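Side-chain contacts in tight junction protein ZO-3 (Homo sapiens, PDB 3KFV), which acts as a scaffold that links tight junction transmembrane proteins such as claudins, junctional adhesion molecules and occludin to the actin cytoskeleton: residues P147-G152 with S208-L213; A155-Q160 with D277-E282; Q160-E165 with H200-V205; A268-N273 with K284-E289. All coordinates share one frame; numbering follows the deposited sequence.

Overall arrangement
In this SH3-guanylate kinase fragment, all four contacts lie in the guanylate kinase-like domain, around its parallel sheet, and all rest mainly on apolar contacts. Interaction 1 is the most central, joining strand 148-151 to the helix on one face of the sheet. The other three belong to the opposite face. There, helix 155-165 meets helix 278-290 in interaction 2 and strand 200-203 in interaction 3, while interaction 4 sets helix 278-290 on strand 268-272. Interactions 1 and 2 have only buried touching residues, and interaction 2 alone brings in aromatic rings. Interaction 3 has a partly exposed T163 at its margin, and interaction 4, at an outermost strand, is partly open to solvent. Polar links gather toward the surface, where E165 pairs with K284 and binds the hydroxyl of Y280.

Interaction 1: residues P147-G152 with S208-L213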
# COMPACT_ATOMS: atom_id res chain seq x y z
N PRO A 147 -0.66 2.73 9.24
CA PRO A 147 0.79 2.90 9.07
C PRO A 147 1.05 3.84 7.90
O PRO A 147 0.25 3.91 6.98
CB PRO A 147 1.28 1.49 8.75
CG PRO A 147 0.25 0.59 9.34
CD PRO A 147 -1.06 1.31 9.18
N VAL A 148 2.16 4.56 7.94
CA VAL A 148 2.48 5.50 6.87
C VAL A 148 3.82 5.14 6.26
O VAL A 148 4.84 5.11 6.95
CB VAL A 148 2.50 6.97 7.37
CG1 VAL A 148 2.87 7.92 6.24
CG2 VAL A 148 1.16 7.36 7.98
N VAL A 149 3.82 4.87 4.96
CA VAL A 149 5.05 4.52 4.26
C VAL A 149 5.57 5.72 3.46
O VAL A 149 4.88 6.23 2.58
CB VAL A 149 4.84 3.32 3.32
CG1 VAL A 149 6.06 3.10 2.46
CG2 VAL A 149 4.51 2.06 4.12
N ILE A 150 6.78 6.17 3.79
CA ILE A 150 7.36 7.29 3.05
C ILE A 150 8.40 6.75 2.08
O ILE A 150 9.41 6.18 2.49
CB ILE A 150 8.03 8.31 3.99
CG1 ILE A 150 7.10 8.68 5.16
CG2 ILE A 150 8.47 9.56 3.20
CD1 ILE A 150 6.06 9.70 4.83
N LEU A 151 8.14 6.94 0.79
CA LEU A 151 9.04 6.50 -0.27
C LEU A 151 9.61 7.72 -0.96
O LEU A 151 8.97 8.77 -1.00
CB LEU A 151 8.31 5.64 -1.29
CG LEU A 151 7.60 4.41 -0.74
CD1 LEU A 151 6.86 3.69 -1.86
CD2 LEU A 151 8.60 3.48 -0.07
N GLY A 152 10.82 7.59 -1.50
CA GLY A 152 11.50 8.73 -2.08
C GLY A 152 12.76 9.08 -1.32
O GLY A 152 13.09 8.43 -0.32
N SER A 208 7.58 -4.63 -1.86
CA SER A 208 7.15 -5.94 -1.38
C SER A 208 6.52 -5.84 -0.01
O SER A 208 5.42 -6.35 0.21
CB SER A 208 8.33 -6.92 -1.34
OG SER A 208 9.00 -6.95 -2.59
N ALA A 209 7.20 -5.17 0.91
CA ALA A 209 6.65 -4.90 2.23
C ALA A 209 5.25 -4.27 2.15
O ALA A 209 4.34 -4.63 2.89
CB ALA A 209 7.58 -4.01 3.03
N ILE A 210 5.11 -3.31 1.23
CA ILE A 210 3.85 -2.61 1.07
C ILE A 210 2.71 -3.53 0.64
O ILE A 210 1.59 -3.40 1.13
CB ILE A 210 3.98 -1.45 0.07
CG1 ILE A 210 5.05 -0.48 0.55
CG2 ILE A 210 2.66 -0.74 -0.11
CD1 ILE A 210 5.31 0.66 -0.42
N GLU A 211 2.99 -4.46 -0.26
CA GLU A 211 1.98 -5.41 -0.74
C GLU A 211 1.49 -6.33 0.38
O GLU A 211 0.31 -6.68 0.45
CB GLU A 211 2.52 -6.23 -1.91
CG GLU A 211 3.04 -5.38 -3.06
CD GLU A 211 3.32 -6.18 -4.33
OE1 GLU A 211 3.12 -7.41 -4.33
OE2 GLU A 211 3.75 -5.56 -5.34
N ARG A 212 2.40 -6.73 1.27
CA ARG A 212 2.03 -7.54 2.42
C ARG A 212 1.10 -6.77 3.36
O ARG A 212 0.10 -7.31 3.83
CB ARG A 212 3.29 -8.01 3.17
CG ARG A 212 4.06 -9.13 2.47
CD ARG A 212 5.10 -9.77 3.39
NE ARG A 212 6.16 -8.82 3.75
CZ ARG A 212 7.27 -8.63 3.05
NH1 ARG A 212 7.49 -9.32 1.93
NH2 ARG A 212 8.17 -7.74 3.46
N LEU A 213 1.44 -5.52 3.65
CA LEU A 213 0.62 -4.70 4.54
C LEU A 213 -0.76 -4.44 3.94
O LEU A 213 -1.77 -4.48 4.63
CB LEU A 213 1.31 -3.37 4.87
CG LEU A 213 2.53 -3.46 5.79
CD1 LEU A 213 3.37 -2.21 5.67
CD2 LEU A 213 2.10 -3.71 7.23
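Strand 148-151 packs against helix 207-215, with V149 and I210 nearest each other, their CA atoms 7.9 Å apart, and every second strand side chain turned to the helix. I210 supplies the direct contacts from the helix. It has CG1 anti to its carbonyl carbon (chi1 -59°) and an extended chi2 of 177°, which carries CD1 straight out between two strand residues. There it meets L151 CD1 end to end at 3.7 Å and, more obliquely, V149 CG1 at 3.8 Å. The same V149 methyl also lies 4.2 Å from I210 CG1, a step back along the isoleucine. The contact is wholly methyl and methylene packing, and V149, L151 and I210 are all buried. V148 and I150 point to the other face of the sheet.

Neighbouring strands extend this layer: V222 of strand 221-227 touches both L151 and I210, and L203 of strand 200-203 touches V149 and L213. Helix 207-215 is the connection of a beta-alpha-beta crossover from strand 200-203 to strand 221-227, and it passes over strand 148-151, which lies between those two in the parallel sheet.

Interaction 2: residues A155-Q160 with D277-E282; sequences ADIAMQ and DTWYQE
W279 presents the outer edge of its six-membered ring to the side of helix 155-165, where it meets I157 and A158. Its CZ3 lies 3.9 Å from A158 CB and its CH2 4.1 Å from I157 CG2, both methyls sitting near the plane of the indole at its rim. The I157 side chain runs at about a right angle to that of W279. The ring gets there because CG of W279 stands between its own backbone N and carbonyl carbon (chi1 66°). Y280 reaches the helix beside it: CE1 at the edge of the phenol ring lies 4.2 Å from A158 O. The CB of Y280 lies over one face of the W279 indole, toward the rim.

The axes of segments 155-160 and 278-282 cross at -62° and approach to 11.4 Å, a spacing bridged by the side chains of W279 and Y280. Helix 155-165 follows strand 148-151, and the turn joining them corresponds to the P-loop of active guanylate kinases, in a sequence that here lacks the usual glycine-rich, lysine-containing motif. In the first turn of that helix, D156 OD2 makes a salt bridge to R237 of helix 230-240. L236 and L240 of the same helix touch W279, whose ring also meets F225 edge to face. The phenol hydroxyl of Y280 hydrogen-bonds with E165 OE1, toward the end of helix 155-165.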
# COMPACT_ATOMS: atom_id res chain seq x y z
N ALA A 155 12.72 10.00 2.93
CA ALA A 155 12.04 9.20 3.94
C ALA A 155 12.63 9.47 5.32
O ALA A 155 11.90 9.70 6.28
CB ALA A 155 12.14 7.72 3.60
N ASP A 156 13.96 9.47 5.40
CA ASP A 156 14.63 9.68 6.67
C ASP A 156 14.33 11.06 7.26
O ASP A 156 13.96 11.18 8.43
CB ASP A 156 16.15 9.45 6.55
CG ASP A 156 16.79 10.28 5.44
OD1 ASP A 156 16.06 10.98 4.70
OD2 ASP A 156 18.03 10.22 5.30
N ILE A 157 14.48 12.09 6.44
CA ILE A 157 14.20 13.46 6.87
C ILE A 157 12.74 13.62 7.28
O ILE A 157 12.44 14.18 8.34
CB ILE A 157 14.51 14.46 5.75
CG1 ILE A 157 16.02 14.51 5.49
CG2 ILE A 157 13.97 15.84 6.10
CD1 ILE A 157 16.40 15.07 4.14
N ALA A 158 11.84 13.13 6.44
CA ALA A 158 10.40 13.22 6.71
C ALA A 158 10.02 12.55 8.02
O ALA A 158 9.28 13.11 8.81
CB ALA A 158 9.62 12.62 5.55
N MSE A 159 10.55 11.35 8.25
CA MSE A 159 10.22 10.58 9.45
C MSE A 159 10.76 11.19 10.75
O MSE A 159 10.12 11.10 11.80
CB MSE A 159 10.69 9.13 9.31
CG MSE A 159 9.93 8.32 8.27
SE MSE A 159 10.73 6.56 7.94
CE MSE A 159 10.20 5.68 9.59
N GLN A 160 11.93 11.81 10.67
CA GLN A 160 12.52 12.45 11.84
C GLN A 160 11.72 13.68 12.22
O GLN A 160 11.40 13.89 13.39
CB GLN A 160 13.99 12.82 11.59
N ASP A 277 9.47 24.47 3.36
CA ASP A 277 8.69 23.50 4.12
C ASP A 277 7.42 23.02 3.40
O ASP A 277 6.59 22.34 3.99
CB ASP A 277 8.30 24.08 5.49
CG ASP A 277 7.15 25.08 5.41
OD1 ASP A 277 6.84 25.59 4.31
OD2 ASP A 277 6.54 25.36 6.46
N THR A 278 7.28 23.38 2.13
CA THR A 278 6.04 23.10 1.43
C THR A 278 5.71 21.60 1.32
O THR A 278 4.62 21.18 1.70
CB THR A 278 6.00 23.81 0.05
OG1 THR A 278 5.78 25.22 0.25
CG2 THR A 278 4.87 23.27 -0.81
N TRP A 279 6.65 20.80 0.83
CA TRP A 279 6.41 19.36 0.68
C TRP A 279 6.08 18.71 2.02
O TRP A 279 5.30 17.76 2.08
CB TRP A 279 7.61 18.66 0.04
CG TRP A 279 8.86 18.67 0.88
CD1 TRP A 279 9.90 19.54 0.78
CD2 TRP A 279 9.21 17.75 1.93
NE1 TRP A 279 10.87 19.23 1.70
CE2 TRP A 279 10.47 18.14 2.42
CE3 TRP A 279 8.57 16.65 2.51
CZ2 TRP A 279 11.12 17.46 3.46
CZ3 TRP A 279 9.21 15.97 3.54
CH2 TRP A 279 10.47 16.38 4.00
N TYR A 280 6.69 19.22 3.08
CA TYR A 280 6.45 18.73 4.43
C TYR A 280 5.05 19.10 4.90
O TYR A 280 4.39 18.32 5.59
CB TYR A 280 7.50 19.28 5.39
CG TYR A 280 7.38 18.75 6.79
CD1 TYR A 280 7.73 17.44 7.09
CD2 TYR A 280 6.89 19.55 7.82
CE1 TYR A 280 7.62 16.94 8.37
CE2 TYR A 280 6.77 19.06 9.11
CZ TYR A 280 7.14 17.76 9.37
OH TYR A 280 7.02 17.25 10.65
N GLN A 281 4.61 20.31 4.54
CA GLN A 281 3.26 20.77 4.85
C GLN A 281 2.21 19.89 4.17
O GLN A 281 1.33 19.32 4.82
CB GLN A 281 3.08 22.23 4.43
CG GLN A 281 3.92 23.22 5.23
CD GLN A 281 3.51 23.30 6.70
OE1 GLN A 281 4.27 22.90 7.58
NE2 GLN A 281 2.31 23.80 6.96
N GLU A 282 2.31 19.78 2.84
CA GLU A 282 1.44 18.90 2.08
C GLU A 282 1.46 17.48 2.64
O GLU A 282 0.43 16.83 2.74
CB GLU A 282 1.82 18.91 0.60
CG GLU A 282 1.01 19.91 -0.22
CD GLU A 282 1.71 20.40 -1.49
OE1 GLU A 282 2.24 19.56 -2.26
OE2 GLU A 282 1.72 21.63 -1.71

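Interaction 3: residues Q160-E165 with H200-V205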
# COMPACT_ATOMS: atom_id res chain seq x y z
N GLN A 160 11.93 11.81 10.67
CA GLN A 160 12.52 12.45 11.84
C GLN A 160 11.72 13.68 12.22
O GLN A 160 11.40 13.89 13.39
CB GLN A 160 13.99 12.82 11.59
N LYS A 161 11.39 14.50 11.23
CA LYS A 161 10.64 15.72 11.47
C LYS A 161 9.25 15.44 12.06
O LYS A 161 8.76 16.20 12.90
CB LYS A 161 10.52 16.56 10.20
CG LYS A 161 11.79 17.29 9.80
CD LYS A 161 11.46 18.56 9.02
CE LYS A 161 12.70 19.41 8.80
NZ LYS A 161 13.40 19.71 10.08
N LEU A 162 8.63 14.36 11.61
CA LEU A 162 7.29 14.00 12.08
C LEU A 162 7.27 13.62 13.55
O LEU A 162 6.44 14.10 14.32
CB LEU A 162 6.72 12.85 11.26
CG LEU A 162 6.20 13.23 9.88
CD1 LEU A 162 5.81 11.98 9.10
CD2 LEU A 162 5.03 14.20 10.00
N THR A 163 8.18 12.73 13.94
CA THR A 163 8.24 12.27 15.32
C THR A 163 8.78 13.36 16.25
O THR A 163 8.42 13.42 17.43
CB THR A 163 9.08 10.99 15.47
OG1 THR A 163 10.30 11.14 14.73
CG2 THR A 163 8.32 9.80 14.92
N ALA A 164 9.64 14.21 15.72
CA ALA A 164 10.24 15.28 16.50
C ALA A 164 9.20 16.34 16.81
O ALA A 164 9.22 16.96 17.87
CB ALA A 164 11.41 15.88 15.75
N GLU A 165 8.30 16.55 15.86
CA GLU A 165 7.29 17.60 15.98
C GLU A 165 6.07 17.08 16.73
O GLU A 165 5.37 17.84 17.40
CB GLU A 165 6.90 18.09 14.59
CG GLU A 165 5.89 19.21 14.57
CD GLU A 165 5.57 19.69 13.16
OE1 GLU A 165 6.32 19.32 12.22
OE2 GLU A 165 4.59 20.43 12.98
N HIS A 200 0.60 6.69 14.37
CA HIS A 200 0.97 6.24 13.03
C HIS A 200 2.36 5.63 13.09
O HIS A 200 3.31 6.29 13.53
CB HIS A 200 1.01 7.41 12.05
CG HIS A 200 -0.31 8.07 11.83
ND1 HIS A 200 -1.37 7.44 11.21
CD2 HIS A 200 -0.73 9.32 12.12
CE1 HIS A 200 -2.39 8.27 11.14
NE2 HIS A 200 -2.03 9.42 11.69
N ALA A 201 2.49 4.39 12.63
CA ALA A 201 3.80 3.78 12.49
C ALA A 201 4.41 4.25 11.18
O ALA A 201 3.83 4.05 10.11
CB ALA A 201 3.69 2.27 12.52
N LEU A 202 5.58 4.88 11.26
CA LEU A 202 6.26 5.38 10.07
C LEU A 202 7.19 4.31 9.53
O LEU A 202 8.00 3.76 10.27
CB LEU A 202 7.05 6.65 10.41
CG LEU A 202 6.23 7.89 10.78
CD1 LEU A 202 7.08 8.90 11.53
CD2 LEU A 202 5.63 8.52 9.54
N LEU A 203 7.06 4.01 8.24
CA LEU A 203 7.80 2.91 7.61
C LEU A 203 8.65 3.35 6.43
O LEU A 203 8.21 4.11 5.56
CB LEU A 203 6.83 1.84 7.13
CG LEU A 203 6.02 1.08 8.17
CD1 LEU A 203 4.81 0.47 7.52
CD2 LEU A 203 6.89 0.02 8.80
N ASP A 204 9.88 2.85 6.40
CA ASP A 204 10.76 3.01 5.25
C ASP A 204 11.01 1.62 4.72
O ASP A 204 11.87 0.91 5.22
CB ASP A 204 12.09 3.64 5.65
CG ASP A 204 12.93 4.01 4.45
OD1 ASP A 204 12.37 4.05 3.33
OD2 ASP A 204 14.15 4.26 4.63
N VAL A 205 10.24 1.23 3.70
CA VAL A 205 10.23 -0.16 3.27
C VAL A 205 10.14 -0.33 1.76
O VAL A 205 10.00 0.64 1.02
CB VAL A 205 9.07 -0.94 3.93
CG1 VAL A 205 9.39 -1.23 5.40
CG2 VAL A 205 7.75 -0.19 3.79
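L202 is the single strand side chain that touches helix segment 160-165, and its two methyls divide the work. CD2 packs against L162 CD1 at 3.5 Å, the closest approach of the contact, with the two leucines running obliquely past one another. CD1 fits between the two helix residues, 4.0 Å from L162 CB and 3.7 Å from T163 CG2. This is the dense, wholly apolar side: L162 and L202 are buried, and V148 and M159 also touch L202.

The arrangement belongs to the beta-alpha-beta crossover in which helix 155-165 leads from strand 148-151 to strand 170-172. In the parallel sheet strand 200-203 lies between those two, directly beneath the helix, and L202 points up to it while A201 and L203 alternate to the other face.

Toward solvent the contact thins out. T163 is partly exposed and meets L202 only through its methyl, the two side chains sliding past each other in opposite directions. Its first torsion (chi1 46°) turns OG1 back along the helix, where it hydrogen-bonds the carbonyl oxygen of M159 one turn earlier. A polar atom at the margin of the leucine cluster is thereby satisfied within its own helix. K161, A164 and E165 lie on the exposed flank of the helix. E165 OE2 forms a salt bridge with K284 of helix 278-290, the helix that also touches L162.

Interaction 4: residues A268-N273 with K284-E289; sequences ATIPLN and KAIIRE
Within residues 284-289, I286 alone touches residues 268-273, meeting A268 and I270 from above the strand. With chi1 at -76° the longer branch leaves on the side away from the carbonyl carbon, and the extended chain points CD1 at I270. The two isoleucines meet end to end, CD1 to CD1 at 3.6 Å, and the same I286 methyl lies 3.8 Å from I270 CG1. Its other branch serves A268: I286 CG2 lies 3.9 Å from A268 CB, with I286 CD1 almost as near. The alanine and I286 keep some exposure, whereas I270 is buried, with W279 of the same helix also against it.

Backbone hydrogen bonds hold the strand itself, linking A268 and I270 to strand 221-227 at V222, F224 and I226.

Charged groups lie outside this patch. E289, one turn beyond A285, forms a salt bridge with R293 where the chain leaves the helix.

Strand 268-272 is an outermost strand of the parallel sheet, and the helix turns back over it. The chain then enters strand 294-298, which pairs with strand 134-141 in the antiparallel sheet of the SH3 region, as is characteristic of the SH3-guanylate kinase unit of MAGUK proteins.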
# COMPACT_ATOMS: atom_id res chain seq x y z
N ALA A 268 -0.20 8.67 -2.68
CA ALA A 268 0.07 10.08 -2.96
C ALA A 268 1.49 10.31 -3.46
O ALA A 268 2.42 9.61 -3.07
CB ALA A 268 -0.18 10.94 -1.73
N THR A 269 1.65 11.30 -4.33
CA THR A 269 2.97 11.75 -4.73
C THR A 269 3.06 13.23 -4.40
O THR A 269 2.06 13.94 -4.43
CB THR A 269 3.26 11.53 -6.24
OG1 THR A 269 2.69 12.60 -7.00
CG2 THR A 269 2.70 10.19 -6.72
N ILE A 270 4.26 13.70 -4.08
CA ILE A 270 4.47 15.10 -3.73
C ILE A 270 5.77 15.58 -4.35
O ILE A 270 6.82 14.97 -4.12
CB ILE A 270 4.53 15.31 -2.20
CG1 ILE A 270 3.18 14.99 -1.56
CG2 ILE A 270 4.97 16.73 -1.86
CD1 ILE A 270 3.17 15.13 -0.05
N PRO A 271 5.71 16.66 -5.13
CA PRO A 271 6.88 17.21 -5.81
C PRO A 271 7.82 17.91 -4.85
O PRO A 271 7.40 18.82 -4.13
CB PRO A 271 6.29 18.24 -6.77
CG PRO A 271 4.81 18.01 -6.76
CD PRO A 271 4.50 17.43 -5.43
N LEU A 272 9.08 17.48 -4.82
CA LEU A 272 10.12 18.23 -4.12
C LEU A 272 10.54 19.36 -5.05
O LEU A 272 11.19 19.12 -6.07
CB LEU A 272 11.31 17.33 -3.80
CG LEU A 272 11.10 16.11 -2.91
CD1 LEU A 272 12.39 15.31 -2.83
CD2 LEU A 272 10.63 16.51 -1.53
N ASN A 273 10.15 20.58 -4.71
CA ASN A 273 10.40 21.71 -5.59
C ASN A 273 11.09 22.86 -4.86
O ASN A 273 10.59 23.99 -4.85
CB ASN A 273 9.10 22.19 -6.23
N LYS A 284 1.94 16.46 5.78
CA LYS A 284 1.16 16.38 7.02
C LYS A 284 -0.34 16.42 6.75
O LYS A 284 -1.11 15.72 7.40
CB LYS A 284 1.57 17.50 7.98
CG LYS A 284 2.86 17.21 8.73
CD LYS A 284 3.09 18.22 9.85
CE LYS A 284 3.35 19.61 9.30
NZ LYS A 284 3.44 20.63 10.37
N ALA A 285 -0.74 17.24 5.79
CA ALA A 285 -2.15 17.36 5.42
C ALA A 285 -2.66 16.07 4.78
O ALA A 285 -3.78 15.63 5.03
CB ALA A 285 -2.35 18.55 4.49
N ILE A 286 -1.81 15.46 3.96
CA ILE A 286 -2.17 14.23 3.27
C ILE A 286 -2.34 13.05 4.22
O ILE A 286 -3.20 12.19 4.01
CB ILE A 286 -1.15 13.90 2.16
CG1 ILE A 286 -1.38 14.82 0.96
CG2 ILE A 286 -1.24 12.43 1.76
CD1 ILE A 286 -0.36 14.65 -0.13
N ILE A 287 -1.53 13.00 5.28
CA ILE A 287 -1.67 11.92 6.25
C ILE A 287 -2.98 12.04 7.03
O ILE A 287 -3.72 11.07 7.18
CB ILE A 287 -0.50 11.91 7.24
CG1 ILE A 287 0.82 11.66 6.51
CG2 ILE A 287 -0.72 10.87 8.32
CD1 ILE A 287 2.04 11.73 7.41
N ARG A 288 -3.28 13.25 7.52
CA ARG A 288 -4.51 13.47 8.28
C ARG A 288 -5.76 13.31 7.43
O ARG A 288 -6.83 12.99 7.95
CB ARG A 288 -4.51 14.86 8.92
CG ARG A 288 -3.50 15.03 10.02
CD ARG A 288 -3.67 16.38 10.69
NE ARG A 288 -2.53 16.71 11.53
CZ ARG A 288 -1.58 17.58 11.20
NH1 ARG A 288 -1.64 18.23 10.03
NH2 ARG A 288 -0.58 17.81 12.03
N GLU A 289 -5.64 13.54 6.13
CA GLU A 289 -6.78 13.41 5.24
C GLU A 289 -7.07 11.96 4.96
O GLU A 289 -8.15 11.45 5.26
CB GLU A 289 -6.51 14.13 3.93
CG GLU A 289 -7.63 14.03 2.93
CD GLU A 289 -7.18 14.45 1.54
OE1 GLU A 289 -6.40 13.68 0.91
OE2 GLU A 289 -7.59 15.55 1.09